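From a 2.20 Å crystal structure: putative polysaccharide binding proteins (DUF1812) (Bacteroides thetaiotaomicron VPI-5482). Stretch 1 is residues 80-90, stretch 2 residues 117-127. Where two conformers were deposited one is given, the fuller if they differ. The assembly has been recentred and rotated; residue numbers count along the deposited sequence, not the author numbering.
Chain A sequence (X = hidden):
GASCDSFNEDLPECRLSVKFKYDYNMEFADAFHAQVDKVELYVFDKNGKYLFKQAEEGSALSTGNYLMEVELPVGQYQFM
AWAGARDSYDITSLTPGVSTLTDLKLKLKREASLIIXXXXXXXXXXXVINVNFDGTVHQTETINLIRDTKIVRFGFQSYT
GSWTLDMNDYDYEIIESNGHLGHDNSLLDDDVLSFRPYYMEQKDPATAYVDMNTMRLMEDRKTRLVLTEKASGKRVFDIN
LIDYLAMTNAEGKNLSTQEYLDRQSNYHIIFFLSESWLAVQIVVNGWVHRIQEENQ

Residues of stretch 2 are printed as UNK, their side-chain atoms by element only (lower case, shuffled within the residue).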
# COMPACT_ATOMS: atom_id res chain seq x y z
N MSE A 80 -14.65 -11.22 -2.01
CA MSE A 80 -13.43 -10.47 -1.81
C MSE A 80 -13.85 -9.06 -1.44
O MSE A 80 -15.03 -8.77 -1.42
CB MSE A 80 -12.47 -10.55 -3.03
CG MSE A 80 -12.98 -10.10 -4.38
SE MSE A 80 -12.95 -8.20 -4.59
CE MSE A 80 -11.03 -7.80 -4.40
N ALA A 81 -12.89 -8.20 -1.08
CA ALA A 81 -13.25 -6.84 -0.75
C ALA A 81 -12.15 -5.84 -1.09
O ALA A 81 -11.01 -6.22 -1.28
CB ALA A 81 -13.63 -6.73 0.71
N TRP A 82 -12.55 -4.57 -1.22
CA TRP A 82 -11.63 -3.43 -1.17
C TRP A 82 -12.12 -2.58 -0.01
O TRP A 82 -13.32 -2.36 0.17
CB TRP A 82 -11.68 -2.61 -2.44
CG TRP A 82 -11.00 -3.21 -3.61
CD1 TRP A 82 -11.60 -3.70 -4.75
CD2 TRP A 82 -9.59 -3.38 -3.80
NE1 TRP A 82 -10.64 -4.17 -5.62
CE2 TRP A 82 -9.40 -3.98 -5.06
CE3 TRP A 82 -8.46 -3.07 -3.02
CZ2 TRP A 82 -8.14 -4.29 -5.56
CZ3 TRP A 82 -7.21 -3.37 -3.51
CH2 TRP A 82 -7.05 -3.97 -4.77
N ALA A 83 -11.17 -2.13 0.81
CA ALA A 83 -11.49 -1.39 2.00
C ALA A 83 -10.72 -0.07 1.94
O ALA A 83 -9.59 -0.02 1.46
CB ALA A 83 -11.14 -2.20 3.28
N GLY A 84 -11.37 0.98 2.44
CA GLY A 84 -10.82 2.33 2.36
C GLY A 84 -10.94 3.08 1.04
O GLY A 84 -10.56 4.24 1.00
N ALA A 85 -11.46 2.46 -0.04
CA ALA A 85 -11.41 3.09 -1.37
C ALA A 85 -12.45 4.21 -1.45
O ALA A 85 -13.64 3.98 -1.27
CB ALA A 85 -11.59 2.08 -2.53
N ARG A 86 -11.96 5.43 -1.67
CA ARG A 86 -12.84 6.60 -1.83
C ARG A 86 -12.40 7.36 -3.08
O ARG A 86 -12.23 6.73 -4.13
CB ARG A 86 -12.83 7.46 -0.57
CG ARG A 86 -13.41 6.71 0.63
CD ARG A 86 -13.38 7.61 1.85
NE ARG A 86 -13.77 6.94 3.09
CZ ARG A 86 -15.01 6.86 3.54
NH1 ARG A 86 -16.01 7.41 2.86
NH2 ARG A 86 -15.26 6.22 4.67
N ASP A 87 -12.17 8.66 -2.98
CA ASP A 87 -11.95 9.47 -4.17
C ASP A 87 -10.67 9.26 -4.94
O ASP A 87 -10.60 9.69 -6.07
CB ASP A 87 -12.04 10.93 -3.83
CG ASP A 87 -13.43 11.34 -3.46
OD1 ASP A 87 -14.38 10.73 -4.01
OD2 ASP A 87 -13.59 12.24 -2.60
N SER A 88 -9.67 8.62 -4.36
CA SER A 88 -8.41 8.45 -5.08
C SER A 88 -8.45 7.39 -6.15
O SER A 88 -7.60 7.39 -7.06
CB SER A 88 -7.26 8.14 -4.14
OG SER A 88 -7.11 9.17 -3.19
N TYR A 89 -9.45 6.51 -6.08
CA TYR A 89 -9.42 5.32 -6.89
C TYR A 89 -10.69 5.19 -7.71
O TYR A 89 -11.76 5.52 -7.22
CB TYR A 89 -9.31 4.11 -5.96
CG TYR A 89 -8.30 4.29 -4.87
CD1 TYR A 89 -6.95 4.16 -5.14
CD2 TYR A 89 -8.68 4.59 -3.57
CE1 TYR A 89 -5.99 4.31 -4.16
CE2 TYR A 89 -7.71 4.72 -2.57
CZ TYR A 89 -6.37 4.58 -2.87
OH TYR A 89 -5.35 4.73 -1.92
N ASP A 90 -10.54 4.71 -8.95
CA ASP A 90 -11.67 4.18 -9.72
C ASP A 90 -11.65 2.69 -9.67
O ASP A 90 -10.64 2.08 -10.05
CB ASP A 90 -11.60 4.61 -11.20
CG ASP A 90 -11.80 6.12 -11.37
OD1 ASP A 90 -12.78 6.69 -10.81
OD2 ASP A 90 -10.95 6.73 -12.04
N UNK A 117 0.80 13.55 -6.16
CA UNK A 117 1.41 14.26 -5.04
C UNK A 117 0.45 14.50 -3.90
O UNK A 117 0.60 15.46 -3.16
c UNK A 117 2.06 15.60 -5.49
n UNK A 117 1.66 17.54 -6.87
c UNK A 117 1.11 16.50 -6.24
o UNK A 117 -0.11 16.28 -6.27
N UNK A 118 -0.56 13.65 -3.78
CA UNK A 118 -1.51 13.76 -2.69
C UNK A 118 -1.28 12.60 -1.71
O UNK A 118 -0.73 11.57 -2.09
c UNK A 118 -3.41 12.32 -3.60
c UNK A 118 -2.94 13.72 -3.23
n UNK A 118 -6.22 11.81 -6.32
c UNK A 118 -4.85 12.27 -4.20
c UNK A 118 -4.84 12.11 -5.72
N UNK A 119 -1.72 12.76 -0.47
CA UNK A 119 -1.73 11.61 0.41
C UNK A 119 -3.01 10.84 0.15
O UNK A 119 -4.05 11.34 0.41
n UNK A 119 -1.14 12.54 6.67
c UNK A 119 -1.61 10.73 2.78
n UNK A 119 -2.33 11.91 4.76
c UNK A 119 -2.23 12.59 5.91
c UNK A 119 -1.29 11.06 4.19
n UNK A 119 -3.27 13.32 6.31
c UNK A 119 -1.63 12.00 1.89
N UNK A 120 -2.93 9.63 -0.41
CA UNK A 120 -4.13 8.83 -0.65
C UNK A 120 -4.74 8.31 0.64
O UNK A 120 -4.02 7.93 1.55
se UNK A 120 -1.89 8.02 -3.36
c UNK A 120 -3.73 7.90 -2.92
c UNK A 120 -1.68 6.21 -3.60
c UNK A 120 -3.82 7.62 -1.50
N UNK A 121 -6.07 8.25 0.70
CA UNK A 121 -6.74 7.48 1.75
C UNK A 121 -6.28 6.02 1.65
O UNK A 121 -6.08 5.45 0.52
c UNK A 121 -8.27 7.61 1.66
o UNK A 121 -9.71 7.17 -1.74
c UNK A 121 -8.97 7.61 -0.83
c UNK A 121 -8.94 6.87 0.50
o UNK A 121 -8.27 8.61 -1.00
N UNK A 122 -6.03 5.44 2.81
CA UNK A 122 -5.39 4.15 2.92
C UNK A 122 -6.30 3.09 2.34
O UNK A 122 -7.53 3.10 2.57
c UNK A 122 -4.47 2.38 4.50
o UNK A 122 -4.04 4.76 4.79
c UNK A 122 -5.02 3.82 4.36
N UNK A 123 -5.66 2.23 1.54
CA UNK A 123 -6.33 1.21 0.78
C UNK A 123 -5.94 -0.19 1.27
O UNK A 123 -4.75 -0.48 1.42
c UNK A 123 -5.94 1.34 -0.69
c UNK A 123 -8.13 0.72 -1.69
c UNK A 123 -6.65 0.36 -1.62
c UNK A 123 -5.98 0.40 -2.99
N UNK A 124 -6.95 -1.03 1.54
CA UNK A 124 -6.73 -2.45 1.88
C UNK A 124 -7.41 -3.37 0.88
O UNK A 124 -8.52 -3.09 0.41
c UNK A 124 -7.77 0.11 4.77
c UNK A 124 -6.87 -0.92 5.06
c UNK A 124 -7.77 1.26 5.58
c UNK A 124 -5.99 0.40 6.96
c UNK A 124 -6.57 -2.19 4.46
n UNK A 124 -5.22 -1.88 6.23
c UNK A 124 -5.58 -2.74 5.21
c UNK A 124 -7.26 -2.81 3.28
c UNK A 124 -6.89 1.38 6.66
c UNK A 124 -5.99 -0.76 6.16
N UNK A 125 -6.73 -4.49 0.59
CA UNK A 125 -7.24 -5.54 -0.29
C UNK A 125 -7.75 -6.70 0.56
O UNK A 125 -7.10 -7.12 1.51
o UNK A 125 -7.58 -10.69 -4.07
c UNK A 125 -7.73 -8.32 -3.79
c UNK A 125 -6.34 -9.64 -2.32
c UNK A 125 -6.14 -6.01 -1.23
c UNK A 125 -7.37 -7.18 -3.08
c UNK A 125 -7.22 -9.56 -3.39
c UNK A 125 -6.51 -7.24 -1.99
c UNK A 125 -6.00 -8.49 -1.62
N UNK A 126 -8.94 -7.18 0.23
CA UNK A 126 -9.57 -8.27 0.97
C UNK A 126 -9.44 -9.49 0.12
O UNK A 126 -10.02 -9.53 -0.96
N UNK A 127 -8.71 -10.48 0.61
CA UNK A 127 -8.41 -11.67 -0.19
C UNK A 127 -9.68 -12.48 -0.50
O UNK A 127 -10.69 -12.43 0.26
o UNK A 127 -4.98 -12.79 2.88
c UNK A 127 -6.22 -11.79 1.12
c UNK A 127 -5.15 -12.71 1.65
o UNK A 127 -4.46 -13.33 0.83
c UNK A 127 -7.39 -12.56 0.51

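Position 117 carries two side-chain carbons, the second bearing one oxygen and one nitrogen, and it reaches nothing on stretch 1; this is Asn-117. At position 118 four carbons run in a row to a terminal nitrogen, and the third carbon lies 4.0 Å from Ser-88 OG; the unbranched chain ending in nitrogen is Lys-118. Position 119 has three carbons, a nitrogen and then a carbon holding two more nitrogens, a guanidinium; CA-to-CB points away, and the side chain makes no contact with stretch 1: Arg-119.

Position 120 is unbranched, with two carbons, a selenium and a last carbon. Its CB lies 3.3 Å from Tyr-89 OH, and the selenium identifies selenomethionine, Met-120. At position 121 three carbons end in two oxygens, a carboxylate directed at the turn of stretch 1, hence Glu-121. Ser-88 OG donates to Glu-121 OE1 at 2.5 Å, while Glu-121 OE2 accepts from Arg-86 N at 2.8 Å and from Ser-88 N at 3.0 Å.

Position 122 has one carbon carrying an oxygen and a second carbon, and its CA-to-CB bond points away: Thr-122. Its backbone matters more, since Thr-122 O receives a CA-H...O contact from Gly-84 CA at 3.4 Å. An ideal CB on Gly-84 would stand 2.0 Å from that Thr-122 O, so the approach depends on the absent side chain, and the positive phi also favours glycine.

Four carbons forked at the second mark position 123 as Leu-123. Its CD2 lies over one face of the Tyr-89 ring and 4.0 Å from Trp-82 CZ3, while its CD1 is 3.8 Å from Ala-85 CB. Position 124 holds one carbon and a fused five- and six-membered ring system with one nitrogen, Trp-124, whose CB packs 3.9 Å from Ala-83 CB.

At position 125 one carbon leads to a six-carbon ring bearing an oxygen: Tyr-125. The ring turns its edge to the face of Trp-82, with planes at 65°, and Tyr-125 CE1 touches Met-80 CE at 3.4 Å. Position 126 has no side-chain atoms and is Gly-126; an ideal CB there would fall 2.9 Å from Ala-81 CB, a clash. Three carbons end in two oxygens at position 127, and CA-to-CB points away from stretch 1: Glu-127.

The contact combines an antiparallel strand pair with the Arg-86 to Tyr-89 turn, held by side-chain hydrogen bonds. Ala-81 and Gly-126, then Ala-83 and Trp-124, exchange paired backbone hydrogen bonds, and Trp-82 and Tyr-125 share one face of the sheet. Beyond the strands, Glu-121 accepts from Arg-86 N, Ser-88 N and Ser-88 OG, and Tyr-89 OH donates to Glu-121 O at 2.6 Å.

Stretch 2 117-127: NKRMETLWYGE
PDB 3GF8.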